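Local coordinates for uncharacterized protein (Pyrococcus furiosus, PDB 4XLZ) that probably removes an acetyl group from N,N'-diacetylchitobiose, as a metal-binding deacetylase of carbohydrate esterase family 14, at residues V62-G73 against K103-L114. Sequence-based numbering, arbitrary orientation.
Sequences VIYICMTDGYMG and KIYWLNYRDTEL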
loop_
_atom_site.group_PDB
_atom_site.type_symbol
_atom_site.label_atom_id
_atom_site.label_comp_id
_atom_site.label_asym_id
_atom_site.label_seq_id
_atom_site.Cartn_x
_atom_site.Cartn_y
_atom_site.Cartn_z
ATOM N N VAL A 62 -13.350 -26.471 20.512
ATOM C CA VAL A 62 -13.238 -24.975 20.333
ATOM C C VAL A 62 -11.807 -24.710 20.083
ATOM O O VAL A 62 -10.859 -25.071 20.768
ATOM C CB VAL A 62 -13.677 -24.206 21.620
ATOM C CG1 VAL A 62 -13.468 -22.715 21.326
ATOM C CG2 VAL A 62 -15.129 -24.509 21.999
ATOM N N ILE A 63 -11.597 -24.017 18.894
ATOM C CA ILE A 63 -10.244 -23.606 18.444
ATOM C C ILE A 63 -10.183 -22.065 18.336
ATOM O O ILE A 63 -11.159 -21.505 17.885
ATOM C CB ILE A 63 -10.010 -24.224 17.007
ATOM C CG1 ILE A 63 -10.035 -25.793 17.164
ATOM C CG2 ILE A 63 -8.676 -23.720 16.421
ATOM C CD1 ILE A 63 -10.190 -26.424 15.746
ATOM N N TYR A 64 -9.092 -21.508 18.747
ATOM C CA TYR A 64 -8.959 -19.986 18.621
ATOM C C TYR A 64 -8.088 -19.700 17.382
ATOM O O TYR A 64 -7.142 -20.430 17.047
ATOM C CB TYR A 64 -8.163 -19.424 19.752
ATOM C CG TYR A 64 -8.912 -19.366 21.084
ATOM C CD1 TYR A 64 -10.211 -19.810 21.263
ATOM C CD2 TYR A 64 -8.180 -18.821 22.117
ATOM C CE1 TYR A 64 -10.854 -19.670 22.579
ATOM C CE2 TYR A 64 -8.782 -18.659 23.423
ATOM C CZ TYR A 64 -10.051 -19.109 23.553
ATOM O OH TYR A 64 -10.662 -19.020 24.820
ATOM N N ILE A 65 -8.472 -18.571 16.741
ATOM C CA ILE A 65 -7.493 -17.862 15.879
ATOM C C ILE A 65 -7.257 -16.495 16.531
ATOM O O ILE A 65 -8.285 -15.809 16.761
ATOM C CB ILE A 65 -8.008 -17.635 14.466
ATOM C CG1 ILE A 65 -8.218 -18.992 13.777
ATOM C CG2 ILE A 65 -6.927 -16.854 13.669
ATOM C CD1 ILE A 65 -8.964 -18.872 12.372
ATOM N N CYS A 66 -6.034 -16.195 16.863
ATOM C CA CYS A 66 -5.711 -14.877 17.453
ATOM C C CYS A 66 -5.029 -14.095 16.360
ATOM O O CYS A 66 -3.977 -14.437 15.855
ATOM C CB CYS A 66 -4.833 -15.091 18.711
ATOM S SG CYS A 66 -4.706 -13.512 19.618
HETATM N N MSE A 67 -5.618 -12.928 16.058
HETATM C CA MSE A 67 -5.114 -12.180 14.849
HETATM C C MSE A 67 -3.820 -11.466 15.093
HETATM O O MSE A 67 -2.967 -11.373 14.234
HETATM C CB MSE A 67 -6.114 -11.037 14.513
HETATM C CG MSE A 67 -7.584 -11.488 14.312
HETATM SE SE MSE A 67 -7.758 -12.806 12.848
HETATM C CE MSE A 67 -7.310 -11.686 11.395
ATOM N N THR A 68 -3.571 -10.986 16.338
ATOM C CA THR A 68 -2.411 -10.200 16.664
ATOM C C THR A 68 -1.665 -10.717 17.910
ATOM O O THR A 68 -2.127 -11.674 18.585
ATOM C CB THR A 68 -2.674 -8.686 16.873
ATOM O OG1 THR A 68 -3.298 -8.515 18.180
ATOM C CG2 THR A 68 -3.578 -8.077 15.815
ATOM N N ASP A 69 -0.525 -10.149 18.166
ATOM C CA ASP A 69 0.369 -10.689 19.220
ATOM C C ASP A 69 0.214 -9.904 20.531
ATOM O O ASP A 69 0.835 -10.289 21.516
ATOM C CB ASP A 69 1.807 -10.563 18.737
ATOM C CG ASP A 69 2.221 -9.149 18.253
ATOM O OD1 ASP A 69 1.457 -8.177 18.586
ATOM O OD2 ASP A 69 3.254 -9.086 17.514
ATOM N N GLY A 70 -0.646 -8.920 20.570
ATOM C CA GLY A 70 -0.766 -8.177 21.864
ATOM C C GLY A 70 0.452 -7.330 22.239
ATOM O O GLY A 70 0.587 -6.829 23.428
ATOM N N TYR A 71 1.396 -7.031 21.330
ATOM C CA TYR A 71 2.655 -6.287 21.532
ATOM C C TYR A 71 2.505 -4.979 22.256
ATOM O O TYR A 71 3.435 -4.516 22.914
ATOM C CB TYR A 71 3.259 -6.101 20.077
ATOM C CG TYR A 71 4.544 -5.384 19.943
ATOM C CD1 TYR A 71 5.721 -6.140 19.669
ATOM C CD2 TYR A 71 4.607 -3.993 19.955
ATOM C CE1 TYR A 71 6.940 -5.492 19.417
ATOM C CE2 TYR A 71 5.795 -3.316 19.727
ATOM C CZ TYR A 71 6.956 -4.097 19.432
ATOM O OH TYR A 71 8.139 -3.433 19.213
HETATM N N MSE A 72 1.385 -4.282 21.992
HETATM C CA MSE A 72 1.302 -2.896 22.445
HETATM C C MSE A 72 0.669 -2.780 23.828
HETATM O O MSE A 72 0.598 -1.645 24.371
HETATM C CB MSE A 72 0.423 -2.066 21.482
HETATM C CG MSE A 72 1.073 -1.939 20.131
HETATM SE SE MSE A 72 2.649 -0.751 20.242
HETATM C CE MSE A 72 3.091 -1.007 18.357
ATOM N N GLY A 73 0.165 -3.889 24.375
ATOM C CA GLY A 73 -0.639 -3.813 25.628
ATOM C C GLY A 73 0.099 -3.525 26.932
ATOM O O GLY A 73 -0.052 -4.363 27.890
ATOM N N LYS A 103 -6.451 -25.680 21.203
ATOM C CA LYS A 103 -5.651 -25.355 19.992
ATOM C C LYS A 103 -5.847 -23.842 19.690
ATOM O O LYS A 103 -6.986 -23.380 19.662
ATOM C CB LYS A 103 -6.114 -26.140 18.810
ATOM C CG LYS A 103 -5.219 -25.930 17.573
ATOM C CD LYS A 103 -5.761 -26.711 16.340
ATOM C CE LYS A 103 -5.515 -28.211 16.310
ATOM N NZ LYS A 103 -5.716 -28.776 14.813
ATOM N N ILE A 104 -4.714 -23.206 19.498
ATOM C CA ILE A 104 -4.753 -21.721 19.171
ATOM C C ILE A 104 -3.849 -21.575 17.933
ATOM O O ILE A 104 -2.663 -22.020 17.928
ATOM C CB ILE A 104 -4.150 -20.910 20.302
ATOM C CG1 ILE A 104 -5.005 -21.091 21.631
ATOM C CG2 ILE A 104 -4.192 -19.427 19.873
ATOM C CD1 ILE A 104 -4.210 -20.553 22.862
ATOM N N TYR A 105 -4.400 -20.940 16.867
ATOM C CA TYR A 105 -3.539 -20.463 15.757
ATOM C C TYR A 105 -3.181 -18.996 15.968
ATOM O O TYR A 105 -4.138 -18.205 16.203
ATOM C CB TYR A 105 -4.300 -20.525 14.430
ATOM C CG TYR A 105 -4.577 -21.918 13.937
ATOM C CD1 TYR A 105 -5.715 -22.666 14.366
ATOM C CD2 TYR A 105 -3.748 -22.472 12.952
ATOM C CE1 TYR A 105 -5.945 -23.949 13.821
ATOM C CE2 TYR A 105 -3.983 -23.741 12.448
ATOM C CZ TYR A 105 -5.069 -24.431 12.861
ATOM O OH TYR A 105 -5.335 -25.706 12.303
ATOM N N TRP A 106 -1.955 -18.676 15.923
ATOM C CA TRP A 106 -1.463 -17.306 16.153
ATOM C C TRP A 106 -1.085 -16.720 14.829
ATOM O O TRP A 106 -0.114 -17.172 14.171
ATOM C CB TRP A 106 -0.195 -17.308 17.028
ATOM C CG TRP A 106 -0.445 -17.900 18.429
ATOM C CD1 TRP A 106 -0.204 -19.204 18.811
ATOM C CD2 TRP A 106 -0.962 -17.215 19.529
ATOM N NE1 TRP A 106 -0.478 -19.294 20.236
ATOM C CE2 TRP A 106 -0.978 -18.093 20.614
ATOM C CE3 TRP A 106 -1.382 -15.898 19.698
ATOM C CZ2 TRP A 106 -1.391 -17.682 21.915
ATOM C CZ3 TRP A 106 -1.816 -15.433 20.986
ATOM C CH2 TRP A 106 -1.799 -16.375 22.051
ATOM N N LEU A 107 -1.820 -15.749 14.332
ATOM C CA LEU A 107 -1.402 -15.155 13.006
ATOM C C LEU A 107 -0.253 -14.252 13.153
ATOM O O LEU A 107 0.446 -13.964 12.146
ATOM C CB LEU A 107 -2.576 -14.332 12.408
ATOM C CG LEU A 107 -3.828 -15.142 12.117
ATOM C CD1 LEU A 107 -4.714 -14.279 11.175
ATOM C CD2 LEU A 107 -3.620 -16.519 11.412
ATOM N N ASN A 108 0.012 -13.689 14.379
ATOM C CA ASN A 108 1.176 -12.888 14.700
ATOM C C ASN A 108 1.310 -11.530 13.973
ATOM O O ASN A 108 2.350 -10.974 14.002
ATOM C CB ASN A 108 2.532 -13.688 14.482
ATOM C CG ASN A 108 2.703 -14.876 15.521
ATOM O OD1 ASN A 108 2.933 -16.014 15.113
ATOM N ND2 ASN A 108 2.629 -14.575 16.633
ATOM N N TYR A 109 0.190 -11.051 13.495
ATOM C CA TYR A 109 0.273 -9.617 13.049
ATOM C C TYR A 109 0.507 -8.724 14.301
ATOM O O TYR A 109 0.048 -9.088 15.416
ATOM C CB TYR A 109 -1.048 -9.183 12.288
ATOM C CG TYR A 109 -1.121 -9.950 10.960
ATOM C CD1 TYR A 109 -0.362 -9.485 9.900
ATOM C CD2 TYR A 109 -1.961 -11.019 10.831
ATOM C CE1 TYR A 109 -0.344 -10.169 8.677
ATOM C CE2 TYR A 109 -2.029 -11.716 9.553
ATOM C CZ TYR A 109 -1.168 -11.282 8.573
ATOM O OH TYR A 109 -1.177 -12.048 7.405
ATOM N N ARG A 110 1.241 -7.653 14.134
ATOM C CA ARG A 110 1.524 -6.859 15.325
ATOM C C ARG A 110 0.248 -6.097 15.738
ATOM O O ARG A 110 -0.483 -5.502 14.966
ATOM C CB ARG A 110 2.639 -5.849 15.073
ATOM C CG ARG A 110 2.995 -5.116 16.421
ATOM C CD ARG A 110 4.299 -4.246 16.215
ATOM N NE ARG A 110 5.475 -5.196 16.035
ATOM C CZ ARG A 110 6.696 -4.766 15.717
ATOM N NH1 ARG A 110 6.920 -3.464 15.510
ATOM N NH2 ARG A 110 7.692 -5.633 15.568
ATOM N N ASP A 111 0.018 -6.117 17.054
ATOM C CA ASP A 111 -1.072 -5.301 17.671
ATOM C C ASP A 111 -0.983 -3.867 17.250
ATOM O O ASP A 111 0.078 -3.270 17.230
ATOM C CB ASP A 111 -0.745 -5.460 19.200
ATOM C CG ASP A 111 -1.726 -4.823 20.091
ATOM O OD1 ASP A 111 -2.807 -4.307 19.748
ATOM O OD2 ASP A 111 -1.383 -4.883 21.347
ATOM N N THR A 112 -2.170 -3.373 16.848
ATOM C CA THR A 112 -2.423 -1.982 16.337
ATOM C C THR A 112 -2.067 -1.909 14.843
ATOM O O THR A 112 -2.232 -0.827 14.251
ATOM C CB THR A 112 -1.760 -0.791 17.058
ATOM O OG1 THR A 112 -0.342 -0.739 16.922
ATOM C CG2 THR A 112 -2.185 -0.849 18.615
ATOM N N GLU A 113 -1.610 -3.034 14.267
ATOM C CA GLU A 113 -1.090 -3.045 12.872
ATOM C C GLU A 113 -1.764 -4.197 12.176
ATOM O O GLU A 113 -1.209 -4.614 11.074
ATOM C CB GLU A 113 0.444 -3.177 12.843
ATOM C CG GLU A 113 1.084 -2.036 13.740
ATOM C CD GLU A 113 2.572 -1.939 13.654
ATOM O OE1 GLU A 113 3.119 -1.024 14.290
ATOM O OE2 GLU A 113 3.257 -2.878 13.020
ATOM N N LEU A 114 -2.922 -4.690 12.525
ATOM C CA LEU A 114 -3.580 -5.735 11.732
ATOM C C LEU A 114 -3.957 -5.189 10.352
ATOM O O LEU A 114 -4.771 -4.255 10.358
ATOM C CB LEU A 114 -4.830 -6.216 12.511
ATOM C CG LEU A 114 -5.596 -7.325 11.743
ATOM C CD1 LEU A 114 -4.715 -8.660 11.558
ATOM C CD2 LEU A 114 -6.888 -7.693 12.517
HETATM O O HOH W 1 -1.239 -13.851 16.948
HETATM O O HOH W 2 5.391 -7.904 16.820
#
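Tyr71 and Arg110 form a flat stack: the guanidinium plane lies 7° from the ring plane, and Arg110 CZ sits 4.1 Å from the Tyr71 ring centroid, a cation-pi contact. Arg110 CD covers the same face. Arg110 bends at chi3 (-69°), which turns its guanidinium over the ring; its NH1 continues to Asn108 O of a neighbouring subunit, and water 2 links its NE to Asp69 OD2. Without the ring, as with an alanine here, Arg110 would probably lose the flat surface on which CD and the guanidinium rest, leaving the group less fixed in rotation.

Beside this stack Asp69 OD1 receives Asp111 N at 2.9 Å and, from the opposite face of its carboxylate plane, Tyr71 N, the latter closing an Asx turn. In return, the Asp111 carboxylate enters the type I turn Gly70-Gly73, its OD2 3.2 Å from Gly70 C and bonded to Met72 N at 2.9 Å. The bent chain of selenomethionine Met72 packs its CG against Asp111 O and Thr112.

Earlier in the segments, strands 62-68 and 103-109 run parallel, their axes 16° apart, joined by nearly straight backbone bonds such as Cys66 N to Tyr105 O. On one face Tyr64 lies alongside Ile104, while Cys66 CB nestles 3.7 Å from Trp106 CE3. On the other, Ile63 CG2 meets the edge of the Tyr105 ring, and Ile65 CG2 abuts Leu107 CG at 3.9 Å. A one-residue register shift between Cys66 and Thr68 marks a beta bulge; here selenomethionine Met67 fits between Leu107 and Leu114, CE touching both and CB meeting Leu114.

With helix 81-99 this makes a beta-alpha-beta unit at one edge of the chain's five-stranded parallel sheet. Asp111 touches His40, a cadmium ligand with Asp43 and His151; its side chain lies about 7 Å from the cadmium, beside the metal site.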